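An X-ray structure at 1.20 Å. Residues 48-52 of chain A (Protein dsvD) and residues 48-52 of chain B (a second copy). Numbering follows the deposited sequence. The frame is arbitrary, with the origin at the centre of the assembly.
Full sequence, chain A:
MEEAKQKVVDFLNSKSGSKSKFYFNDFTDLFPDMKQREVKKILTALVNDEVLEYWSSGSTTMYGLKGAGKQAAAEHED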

ATOM      1  N   ASN A  48       4.468   4.228   8.834  1.00 10.95           N
ATOM      2  CA  ASN A  48       3.809   3.743  10.054  1.00 12.02           C
ATOM      3  C   ASN A  48       2.414   3.209   9.761  1.00 12.29           C
ATOM      4  O   ASN A  48       1.994   2.240  10.375  1.00 14.97           O
ATOM      5  CB  ASN A  48       3.690   4.903  11.058  1.00 14.27           C
ATOM      6  CG  ASN A  48       4.957   5.421  11.703  1.00 15.57           C
ATOM      7  OD1 ASN A  48       5.036   6.537  12.268  1.00 18.85           O
ATOM      8  ND2 ASN A  48       5.961   4.562  11.651  1.00 15.71           N
ATOM      9  N   ASP A  49       1.697   3.919   8.904  1.00 12.68           N
ATOM     10  CA  ASP A  49       0.327   3.541   8.585  1.00 13.59           C
ATOM     11  C   ASP A  49       0.286   2.335   7.632  1.00 11.56           C
ATOM     12  O   ASP A  49      -0.772   1.772   7.388  1.00 12.36           O
ATOM     13  CB  ASP A  49      -0.338   4.722   7.946  1.00 17.19           C
ATOM     14  CG  ASP A  49      -0.639   5.818   8.946  1.00 29.01           C
ATOM     15  OD1 ASP A  49      -0.917   6.885   8.444  1.00 40.59           O
ATOM     16  OD2 ASP A  49      -0.662   5.536  10.154  1.00 37.67           O
ATOM     17  N   GLU A  50       1.451   1.993   7.062  1.00 10.58           N
ATOM     18  CA  GLU A  50       1.607   0.887   6.140  1.00 11.49           C
ATOM     19  C   GLU A  50       0.975   1.151   4.788  1.00  9.81           C
ATOM     20  O   GLU A  50       0.723   0.215   4.022  1.00 11.65           O
ATOM     21  CB  GLU A  50       1.151  -0.479   6.738  1.00 12.76           C
ATOM     22  CG  GLU A  50       1.996  -0.715   8.003  1.00 14.89           C
ATOM     23  CD  GLU A  50       1.792  -2.087   8.545  1.00 15.03           C
ATOM     24  OE1 GLU A  50       1.923  -3.111   7.847  1.00 18.21           O
ATOM     25  OE2 GLU A  50       1.528  -2.161   9.772  1.00 14.88           O
ATOM     26  N   VAL A  51       0.795   2.419   4.444  1.00 10.81           N
ATOM     27  CA  VAL A  51       0.533   2.814   3.065  1.00 10.92           C
ATOM     28  C   VAL A  51       1.803   2.707   2.219  1.00  9.98           C
ATOM     29  O   VAL A  51       1.769   2.268   1.080  1.00 11.06           O
ATOM     30  CB  VAL A  51      -0.047   4.235   3.033  1.00 11.33           C
ATOM     31  CG1 VAL A  51      -0.279   4.693   1.603  1.00 13.05           C
ATOM     32  CG2 VAL A  51      -1.365   4.314   3.832  1.00 13.72           C
ATOM     33  N   LEU A  52       2.916   3.133   2.826  1.00 10.31           N
ATOM     34  CA  LEU A  52       4.244   2.989   2.183  1.00  9.70           C
ATOM     35  C   LEU A  52       5.040   1.916   2.927  1.00 10.43           C
ATOM     36  O   LEU A  52       4.753   1.576   4.069  1.00 10.60           O
ATOM     37  CB  LEU A  52       5.067   4.251   2.256  1.00 11.15           C
ATOM     38  CG  LEU A  52       4.562   5.448   1.486  1.00 12.30           C
ATOM     39  CD1 LEU A  52       5.474   6.689   1.671  1.00 13.85           C
ATOM     40  CD2 LEU A  52       4.351   5.157   0.031  1.00 17.10           C
TER
ATOM     41  N   ASN B  48     -10.268   2.864   3.377  1.00 12.43           N
ATOM     42  CA  ASN B  48     -10.384   4.291   3.685  1.00 13.65           C
ATOM     43  C   ASN B  48      -9.023   4.894   4.021  1.00 13.71           C
ATOM     44  O   ASN B  48      -8.741   6.033   3.647  1.00 16.30           O
ATOM     45  CB  ASN B  48     -11.290   4.456   4.914  1.00 16.41           C
ATOM     46  CG  ASN B  48     -12.705   4.062   4.672  1.00 18.52           C
ATOM     47  OD1 ASN B  48     -13.164   3.997   3.549  1.00 24.96           O
ATOM     48  ND2 ASN B  48     -13.401   3.813   5.816  1.00 23.64           N
ATOM     49  N   ASP B  49      -8.178   4.119   4.704  1.00 12.81           N
ATOM     50  CA  ASP B  49      -6.836   4.582   5.044  1.00 14.59           C
ATOM     51  C   ASP B  49      -5.831   4.480   3.910  1.00 11.77           C
ATOM     52  O   ASP B  49      -4.681   4.913   4.078  1.00 12.58           O
ATOM     53  CB  ASP B  49      -6.358   3.788   6.248  1.00 17.21           C
ATOM     54  CG  ASP B  49      -7.147   4.245   7.464  1.00 18.31           C
ATOM     55  OD1 ASP B  49      -7.201   3.579   8.470  1.00 23.93           O
ATOM     56  OD2 ASP B  49      -7.712   5.384   7.514  1.00 28.76           O
ATOM     57  N   GLU B  50      -6.235   3.918   2.785  1.00 11.89           N
ATOM     58  CA  GLU B  50      -5.467   3.789   1.565  1.00 11.72           C
ATOM     59  C   GLU B  50      -4.322   2.801   1.737  1.00 11.04           C
ATOM     60  O   GLU B  50      -3.375   2.808   0.937  1.00 12.19           O
ATOM     61  CB  GLU B  50      -4.964   5.128   1.018  1.00 12.57           C
ATOM     62  CG  GLU B  50      -6.154   6.039   0.706  1.00 14.46           C
ATOM     63  CD  GLU B  50      -5.764   7.315   0.089  1.00 15.64           C
ATOM     64  OE1 GLU B  50      -6.164   8.396   0.585  1.00 16.53           O
ATOM     65  OE2 GLU B  50      -5.042   7.282  -0.933  1.00 18.59           O
ATOM     66  N   VAL B  51      -4.422   1.900   2.705  1.00 10.98           N
ATOM     67  CA  VAL B  51      -3.547   0.735   2.757  1.00 11.23           C
ATOM     68  C   VAL B  51      -3.962  -0.263   1.688  1.00 10.94           C
ATOM     69  O   VAL B  51      -3.137  -0.913   1.079  1.00 12.29           O
ATOM     70  CB  VAL B  51      -3.600   0.090   4.152  1.00 11.56           C
ATOM     71  CG1 VAL B  51      -2.776  -1.189   4.216  1.00 13.40           C
ATOM     72  CG2 VAL B  51      -3.109   1.094   5.176  1.00 14.14           C
ATOM     73  N   LEU B  52      -5.285  -0.387   1.483  1.00 10.79           N
ATOM     74  CA  LEU B  52      -5.819  -1.235   0.437  1.00 11.37           C
ATOM     75  C   LEU B  52      -6.505  -0.406  -0.629  1.00 11.22           C
ATOM     76  O   LEU B  52      -6.894   0.751  -0.396  1.00 11.97           O
ATOM     77  CB  LEU B  52      -6.896  -2.224   0.970  1.00 10.76           C
ATOM     78  CG  LEU B  52      -6.395  -3.178   2.047  1.00 12.27           C
ATOM     79  CD1 LEU B  52      -7.532  -4.078   2.519  1.00 12.60           C
ATOM     80  CD2 LEU B  52      -5.220  -4.003   1.588  1.00 15.02           C
TER

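The two stretches meet in a small, nearly symmetric van der Waals contact, in which a valine from each copy packs against the other valine and against the backbone carbonyls that precede it, with no hydrogen bond across the interface.

The symmetry is visible in the register. The closest CA atoms across the stretches are those of V51(A) and V51(B), 4.6 Å apart, so the same position of each chain lies at the centre. The contacts then repeat in both directions. CG2 of V51(B) lies 3.3 Å from O of D49(A), and CG2 of V51(A) lies 3.4 Å from O of D49(B). CG1 of V51(B) is 3.8 Å from O of E50(A), while CG1 of V51(A) is 3.7 Å from O of E50(B). Between these pairs, CG2 of V51(A) and CG2 of V51(B) approach to 3.9 Å, an ordinary distance for apolar carbon atoms. The matched pairs agree closely, which shows that the contact is close to twofold symmetric.

Both valines have chi1 in the t well, at 178° in chain A and 176° in chain B. Their CA-to-CB bonds point sideways relative to the other stretch, and each side chain makes its contacts through the methyl groups that branch from CB. A branched, wholly apolar side chain suits this place, where its neighbours across the contact include another valine. CG2 makes the closest approach to the carbonyl of residue 49 of the other chain, and both methyls lie near that of residue 50. Both valines are buried in the assembly, and they give up the most area here, 53 Å² for V51(A) and 56 Å² for V51(B), out of 178 Å² summed over both sides.

The backbone that receives them is shaped by the end of a helix. E50(A) and E50(B) are the first residues to leave helical phi/psi, at 71/23 and 69/22, and each belongs to a Schellman motif with two bonds back into the last turn. Positive phi is more often met in glycine, but here a glutamate adopts it. The CA-to-CB bond points sideways and the end leads away; the nearest side-chain atom is CB, 4.7 Å from CG1 of V51(B) in E50(A) and 4.6 Å from CG2 of V51(A) in E50(B). OE1 of E50(A) and OE2 of E50(B) are hydrogen-bonded elsewhere in the structure. The cost falls on the main chain, since O of E50(B) is buried by the contact without a polar partner anywhere in the model.

D49(A) and D49(B) contribute chiefly through their carbonyls. CB of D49(A) is 5.3 Å from CG2 of V51(B), and CB of D49(B) is 5.6 Å from CG2 of V51(A); these are the nearest approaches of the two side chains. Both residues are exposed, and their carboxylates lie farther from the other stretch than CB does. Only 13 and 11 Å² of these residues is covered. At the ends of the stretches, N48(A), L52(A), N48(B) and L52(B) lose no area to this contact.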